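Local coordinates for GTP-binding nuclear protein GSP1 (Encephalitozoon cuniculi, PDB 4DJT), which binds guanine nucleotides as a Ran-family small GTPase and probably takes part in nuclear protein import and RNA export, at residues 15-20 against 88-93; 54-59 against 178-183. All blocks are in the same frame, centred on the assembly; numbering follows the deposited sequence.

Contact 1: 15-20 against 88-93; sequences CLIGDG and AILFFD. Unlike the reference sequence in segment 88-93: Leu-90 (reference Phe). With GDP (guanosine-5'-diphosphate), chain C.
The side chain of Ile-17 crosses that of Leu-90 obliquely on the sheet face that also carries Cys-15 and Ala-88. Its CB stands 4.1 Å from Leu-90 CD1. CG1, turned into the crowded position between the backbone N and the carbonyl carbon (chi1 47°), comes closer, 3.6 Å from the same CD1 methyl. The terminal CD1 of Ile-17 then reaches back to Ala-88 CB at 3.9 Å, so one side chain spans two positions of the partner strand. Helices 79-82 and 103-114 cover this face, Tyr-82 and Trp-106 touching Ile-17.

On the other face Leu-16 lies alongside Ile-89 and points the same way, while its CD2 meets CE2 of Phe-91 at 3.8 Å, at the ring edge and near the ring plane. Ile-17 O is at that edge too.

Between the faces, the strands run parallel, with 15° between their directions. Ile-17 spans the gap with both its backbone groups: its N donates to Ile-89 O (3.0 Å, 169° at the hydrogen), and its O accepts from Phe-91 N at 2.9 Å. Ile-89 N bonds Cys-15 O in the same way. Beyond Gly-18 the direct pairing gives way to a water, which accepts from Asp-19 N and donates to Phe-91 O, each bond 2.9 Å long.

Asp-19 has its OD1 held by Trp-106 NE1, and Asp-19 and Gly-20 belong to the GDP pocket. A central parallel strand running into a glycine-rich loop beside the diphosphate is the strand-to-P-loop arrangement of small GTPases.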
loop_
_atom_site.group_PDB
_atom_site.type_symbol
_atom_site.label_atom_id
_atom_site.label_comp_id
_atom_site.label_asym_id
_atom_site.label_seq_id
_atom_site.Cartn_x
_atom_site.Cartn_y
_atom_site.Cartn_z
ATOM N N CYS A 15 -2.202 -5.425 1.229
ATOM C CA CYS A 15 -2.087 -4.693 2.499
ATOM C C CYS A 15 -1.219 -3.471 2.376
ATOM O O CYS A 15 -0.082 -3.558 1.884
ATOM C CB CYS A 15 -1.485 -5.582 3.597
ATOM S SG CYS A 15 -2.572 -6.963 4.050
ATOM N N LEU A 16 -1.727 -2.336 2.851
ATOM C CA LEU A 16 -0.855 -1.159 3.066
ATOM C C LEU A 16 -0.230 -1.242 4.431
ATOM O O LEU A 16 -0.916 -1.380 5.434
ATOM C CB LEU A 16 -1.637 0.155 2.964
ATOM C CG LEU A 16 -2.474 0.330 1.741
ATOM C CD1 LEU A 16 -3.178 1.711 1.773
ATOM C CD2 LEU A 16 -1.638 0.148 0.474
ATOM N N ILE A 17 1.072 -1.108 4.469
ATOM C CA ILE A 17 1.805 -1.165 5.714
ATOM C C ILE A 17 2.845 -0.069 5.779
ATOM O O ILE A 17 3.188 0.548 4.770
ATOM C CB ILE A 17 2.459 -2.534 5.898
ATOM C CG1 ILE A 17 3.182 -2.991 4.640
ATOM C CG2 ILE A 17 1.389 -3.537 6.260
ATOM C CD1 ILE A 17 3.987 -4.293 4.846
ATOM N N GLY A 18 3.315 0.177 6.999
ATOM C CA GLY A 18 4.219 1.269 7.269
ATOM C C GLY A 18 3.775 2.042 8.495
ATOM O O GLY A 18 2.619 1.954 8.920
ATOM N N ASP A 19 4.702 2.800 9.065
ATOM C CA ASP A 19 4.433 3.492 10.321
ATOM C C ASP A 19 3.270 4.467 10.224
ATOM O O ASP A 19 2.957 4.978 9.164
ATOM C CB ASP A 19 5.652 4.254 10.790
ATOM C CG ASP A 19 6.708 3.355 11.437
ATOM O OD1 ASP A 19 6.543 2.097 11.523
ATOM O OD2 ASP A 19 7.688 3.945 11.889
ATOM N N GLY A 20 2.676 4.758 11.371
ATOM C CA GLY A 20 1.732 5.836 11.465
ATOM C C GLY A 20 2.356 7.120 10.945
ATOM O O GLY A 20 3.544 7.437 11.224
ATOM N N ALA A 88 1.832 -6.519 -0.686
ATOM C CA ALA A 88 1.831 -5.386 0.228
ATOM C C ALA A 88 2.469 -4.195 -0.462
ATOM O O ALA A 88 3.362 -4.347 -1.337
ATOM C CB ALA A 88 2.571 -5.716 1.528
ATOM N N ILE A 89 2.017 -2.999 -0.083
ATOM C CA ILE A 89 2.648 -1.766 -0.438
ATOM C C ILE A 89 3.118 -1.163 0.863
ATOM O O ILE A 89 2.320 -0.938 1.770
ATOM C CB ILE A 89 1.710 -0.759 -1.195
ATOM C CG1 ILE A 89 1.129 -1.409 -2.440
ATOM C CG2 ILE A 89 2.482 0.504 -1.588
ATOM C CD1 ILE A 89 0.060 -0.585 -3.157
ATOM N N LEU A 90 4.430 -1.010 0.988
ATOM C CA LEU A 90 5.053 -0.613 2.249
ATOM C C LEU A 90 5.615 0.776 2.095
ATOM O O LEU A 90 6.413 1.031 1.190
ATOM C CB LEU A 90 6.154 -1.639 2.627
ATOM C CG LEU A 90 7.049 -1.284 3.822
ATOM C CD1 LEU A 90 6.253 -1.129 5.111
ATOM C CD2 LEU A 90 8.144 -2.343 3.972
ATOM N N PHE A 91 5.130 1.718 2.915
ATOM C CA PHE A 91 5.481 3.112 2.763
ATOM C C PHE A 91 6.437 3.538 3.857
ATOM O O PHE A 91 6.349 3.060 4.991
ATOM C CB PHE A 91 4.254 3.992 2.931
ATOM C CG PHE A 91 3.189 3.758 1.905
ATOM C CD1 PHE A 91 3.012 4.635 0.875
ATOM C CD2 PHE A 91 2.334 2.679 2.019
ATOM C CE1 PHE A 91 2.020 4.416 -0.099
ATOM C CE2 PHE A 91 1.343 2.455 1.074
ATOM C CZ PHE A 91 1.190 3.331 0.020
ATOM N N PHE A 92 7.272 4.510 3.527
ATOM C CA PHE A 92 7.885 5.338 4.547
ATOM C C PHE A 92 7.792 6.802 4.148
ATOM O O PHE A 92 7.444 7.140 3.035
ATOM C CB PHE A 92 9.334 4.893 4.828
ATOM C CG PHE A 92 10.293 5.180 3.705
ATOM C CD1 PHE A 92 10.323 4.373 2.570
ATOM C CD2 PHE A 92 11.191 6.237 3.792
ATOM C CE1 PHE A 92 11.175 4.641 1.530
ATOM C CE2 PHE A 92 12.074 6.500 2.750
ATOM C CZ PHE A 92 12.052 5.708 1.616
ATOM N N ASP A 93 8.105 7.658 5.108
ATOM C CA ASP A 93 8.130 9.091 4.950
ATOM C C ASP A 93 9.597 9.481 4.778
ATOM O O ASP A 93 10.421 9.248 5.688
ATOM C CB ASP A 93 7.554 9.685 6.232
ATOM C CG ASP A 93 7.536 11.212 6.256
ATOM O OD1 ASP A 93 8.250 11.869 5.467
ATOM O OD2 ASP A 93 6.806 11.743 7.127
HETATM P PB GDP C . -0.953 7.136 7.713
HETATM O O1B GDP C . -2.303 6.623 7.183
HETATM O O2B GDP C . 0.261 6.398 7.172
HETATM O O3B GDP C . -0.978 7.349 9.224
HETATM O O3A GDP C . -0.745 8.653 7.196
HETATM P PA GDP C . -1.837 9.716 6.731
HETATM O O1A GDP C . -2.342 9.451 5.327
HETATM O O2A GDP C . -2.830 9.866 7.841
HETATM O "O5'" GDP C . -1.019 11.066 6.597
HETATM C "C5'" GDP C . -0.247 11.515 7.727
HETATM C "C4'" GDP C . 0.061 12.986 7.516
HETATM O "O4'" GDP C . 0.962 13.116 6.436
HETATM C "C3'" GDP C . -1.154 13.785 7.126
HETATM O "O3'" GDP C . -1.024 15.079 7.680
HETATM C "C2'" GDP C . -1.094 13.918 5.636
HETATM O "O2'" GDP C . -1.685 15.122 5.110
HETATM C "C1'" GDP C . 0.401 13.894 5.418
HETATM N N9 GDP C . 0.736 13.298 4.132
HETATM C C8 GDP C . 0.414 12.077 3.649
HETATM N N7 GDP C . 0.916 11.933 2.396
HETATM C C5 GDP C . 1.616 13.028 2.110
HETATM C C6 GDP C . 2.411 13.523 0.972
HETATM O O6 GDP C . 2.587 12.833 -0.075
HETATM N N1 GDP C . 2.961 14.751 1.088
HETATM C C2 GDP C . 2.793 15.521 2.200
HETATM N N2 GDP C . 3.356 16.729 2.263
HETATM N N3 GDP C . 2.074 15.128 3.269
HETATM C C4 GDP C . 1.484 13.919 3.257
HETATM O O HOH W 1 7.244 2.804 7.733
#

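Contact 2: 54-59 against 178-183; sequences LDDQGN and DLIFVS
Asp-56 and Ile-180 cross their side chains at about a right angle, CB of Asp-56 lying 3.5 Å from Ile-180 CG1. CG of Asp-56 sits between its backbone N and carbonyl carbon (chi1 60°). Its OD1 accepts from Ile-180 N at 3.0 Å; the donor stands 45° out of the carboxylate plane. The return bond, Asp-56 N to Ile-180 O, is weak.

Asp-55 and Leu-179 also cross nearly perpendicularly: Leu-179 CG sits 3.9 Å from Asp-55 CB, and its CD1 3.7 Å from Asp-55 OD2. The carboxylate is gripped from its own turn. Gln-57 N and Asn-59 N approach OD1 from opposite faces of its plane, the former closing an Asx turn, while OD2 uses its syn lone pair for Asn-59 ND2, 2.6 Å away.

At the other end Leu-54 CG leans obliquely on Val-182 CG2 at 4.0 Å. Both backbone polar groups of Leu-54 are bonded to 178-183, its O by Val-182 N at 2.8 Å and its N by Ser-183 OG, also at 2.8 Å, along an almost straight bond (178°).

Arg-176 makes a salt bridge to Asp-56 OD2. Bonds to backbone amides and to this arginine would be expected to favour charged carboxylates. The bonds from Leu-54 and Asp-56 tie the segment after helix 164-174 to the hairpin turn, with aliphatic side chains packed alongside.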
loop_
_atom_site.group_PDB
_atom_site.type_symbol
_atom_site.label_atom_id
_atom_site.label_comp_id
_atom_site.label_asym_id
_atom_site.label_seq_id
_atom_site.Cartn_x
_atom_site.Cartn_y
_atom_site.Cartn_z
ATOM N N LEU A 54 -8.688 -1.724 -15.955
ATOM C CA LEU A 54 -8.795 -2.560 -17.161
ATOM C C LEU A 54 -7.425 -2.599 -17.814
ATOM O O LEU A 54 -6.747 -1.562 -17.949
ATOM C CB LEU A 54 -9.831 -1.930 -18.088
ATOM C CG LEU A 54 -10.328 -2.639 -19.336
ATOM C CD1 LEU A 54 -10.870 -4.026 -19.033
ATOM C CD2 LEU A 54 -11.432 -1.771 -19.941
ATOM N N ASP A 55 -6.963 -3.788 -18.173
ATOM C CA ASP A 55 -5.702 -3.886 -18.866
ATOM C C ASP A 55 -5.842 -3.915 -20.403
ATOM O O ASP A 55 -6.954 -3.807 -20.960
ATOM C CB ASP A 55 -4.850 -5.048 -18.306
ATOM C CG ASP A 55 -5.264 -6.408 -18.829
ATOM O OD1 ASP A 55 -5.938 -6.467 -19.881
ATOM O OD2 ASP A 55 -4.868 -7.423 -18.192
ATOM N N ASP A 56 -4.690 -3.963 -21.058
ATOM C CA ASP A 56 -4.568 -3.802 -22.518
ATOM C C ASP A 56 -5.113 -5.005 -23.289
ATOM O O ASP A 56 -5.198 -4.974 -24.533
ATOM C CB ASP A 56 -3.094 -3.596 -22.895
ATOM C CG ASP A 56 -2.212 -4.763 -22.478
ATOM O OD1 ASP A 56 -1.926 -4.898 -21.274
ATOM O OD2 ASP A 56 -1.747 -5.524 -23.357
ATOM N N GLN A 57 -5.403 -6.075 -22.559
ATOM C CA GLN A 57 -5.993 -7.286 -23.118
ATOM C C GLN A 57 -7.432 -7.475 -22.654
ATOM O O GLN A 57 -8.019 -8.559 -22.828
ATOM C CB GLN A 57 -5.148 -8.492 -22.715
ATOM C CG GLN A 57 -3.906 -8.612 -23.566
ATOM C CD GLN A 57 -3.074 -9.825 -23.226
ATOM O OE1 GLN A 57 -3.480 -10.685 -22.427
ATOM N NE2 GLN A 57 -1.896 -9.903 -23.825
ATOM N N GLY A 58 -7.997 -6.420 -22.060
ATOM C CA GLY A 58 -9.397 -6.421 -21.640
ATOM C C GLY A 58 -9.690 -7.190 -20.353
ATOM O O GLY A 58 -10.837 -7.489 -20.080
ATOM N N ASN A 59 -8.672 -7.503 -19.554
ATOM C CA ASN A 59 -8.921 -8.137 -18.262
ATOM C C ASN A 59 -9.268 -7.075 -17.230
ATOM O O ASN A 59 -8.714 -5.963 -17.250
ATOM C CB ASN A 59 -7.729 -8.937 -17.758
ATOM C CG ASN A 59 -7.154 -9.864 -18.806
ATOM O OD1 ASN A 59 -7.675 -10.947 -19.045
ATOM N ND2 ASN A 59 -6.045 -9.455 -19.405
ATOM N N ASP A 178 4.602 -6.869 -19.861
ATOM C CA ASP A 178 4.150 -5.777 -20.749
ATOM C C ASP A 178 2.705 -5.362 -20.530
ATOM O O ASP A 178 2.174 -4.527 -21.263
ATOM C CB ASP A 178 4.394 -6.126 -22.218
ATOM C CG ASP A 178 3.796 -7.476 -22.637
ATOM O OD1 ASP A 178 3.341 -8.289 -21.807
ATOM O OD2 ASP A 178 3.828 -7.725 -23.848
ATOM N N LEU A 179 2.086 -5.868 -19.466
ATOM C CA LEU A 179 0.737 -5.481 -19.138
ATOM C C LEU A 179 0.739 -3.996 -18.870
ATOM O O LEU A 179 1.602 -3.502 -18.159
ATOM C CB LEU A 179 0.238 -6.257 -17.910
ATOM C CG LEU A 179 -1.152 -5.992 -17.339
ATOM C CD1 LEU A 179 -1.591 -7.189 -16.488
ATOM C CD2 LEU A 179 -1.168 -4.688 -16.495
ATOM N N ILE A 180 -0.225 -3.287 -19.445
ATOM C CA ILE A 180 -0.478 -1.874 -19.093
ATOM C C ILE A 180 -1.946 -1.640 -18.714
ATOM O O ILE A 180 -2.825 -2.420 -19.062
ATOM C CB ILE A 180 -0.105 -0.894 -20.244
ATOM C CG1 ILE A 180 -0.911 -1.204 -21.507
ATOM C CG2 ILE A 180 1.379 -0.933 -20.558
ATOM C CD1 ILE A 180 -0.815 -0.110 -22.576
ATOM N N PHE A 181 -2.206 -0.550 -18.000
ATOM C CA PHE A 181 -3.576 -0.192 -17.658
ATOM C C PHE A 181 -4.091 0.737 -18.726
ATOM O O PHE A 181 -3.400 1.652 -19.124
ATOM C CB PHE A 181 -3.681 0.495 -16.278
ATOM C CG PHE A 181 -3.309 -0.400 -15.103
ATOM C CD1 PHE A 181 -3.544 -1.759 -15.129
ATOM C CD2 PHE A 181 -2.763 0.155 -13.953
ATOM C CE1 PHE A 181 -3.224 -2.559 -14.035
ATOM C CE2 PHE A 181 -2.426 -0.648 -12.863
ATOM C CZ PHE A 181 -2.677 -1.994 -12.891
ATOM N N VAL A 182 -5.288 0.482 -19.210
ATOM C CA VAL A 182 -5.873 1.337 -20.248
ATOM C C VAL A 182 -7.044 2.145 -19.746
ATOM O O VAL A 182 -7.703 2.805 -20.521
ATOM C CB VAL A 182 -6.348 0.495 -21.447
ATOM C CG1 VAL A 182 -5.197 -0.365 -21.946
ATOM C CG2 VAL A 182 -7.558 -0.331 -21.070
ATOM N N SER A 183 -7.344 2.044 -18.460
ATOM C CA SER A 183 -8.408 2.843 -17.831
ATOM C C SER A 183 -7.758 3.791 -16.837
ATOM O O SER A 183 -6.646 3.550 -16.399
ATOM C CB SER A 183 -9.407 1.945 -17.122
ATOM O OG SER A 183 -8.773 1.100 -16.155
#

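Contact 1 lies in the core, about 6 Å from the centre of the chain, whereas contact 2 lies near the surface, about 21 Å out and away from the annotated sites. Their centres are about 26 Å apart and their nearest atoms about 10 Å, so they do not touch. Strand 60-68 connects their settings: it flanks strand 11-17 in the sheet and also follows the turn of contact 2. Contact 1 joins two regular strands by repeated backbone bonds and hydrocarbon packing on both faces; contact 2 joins irregular segments through a single bridge, with aspartate and serine side chains supplying part of the bonding.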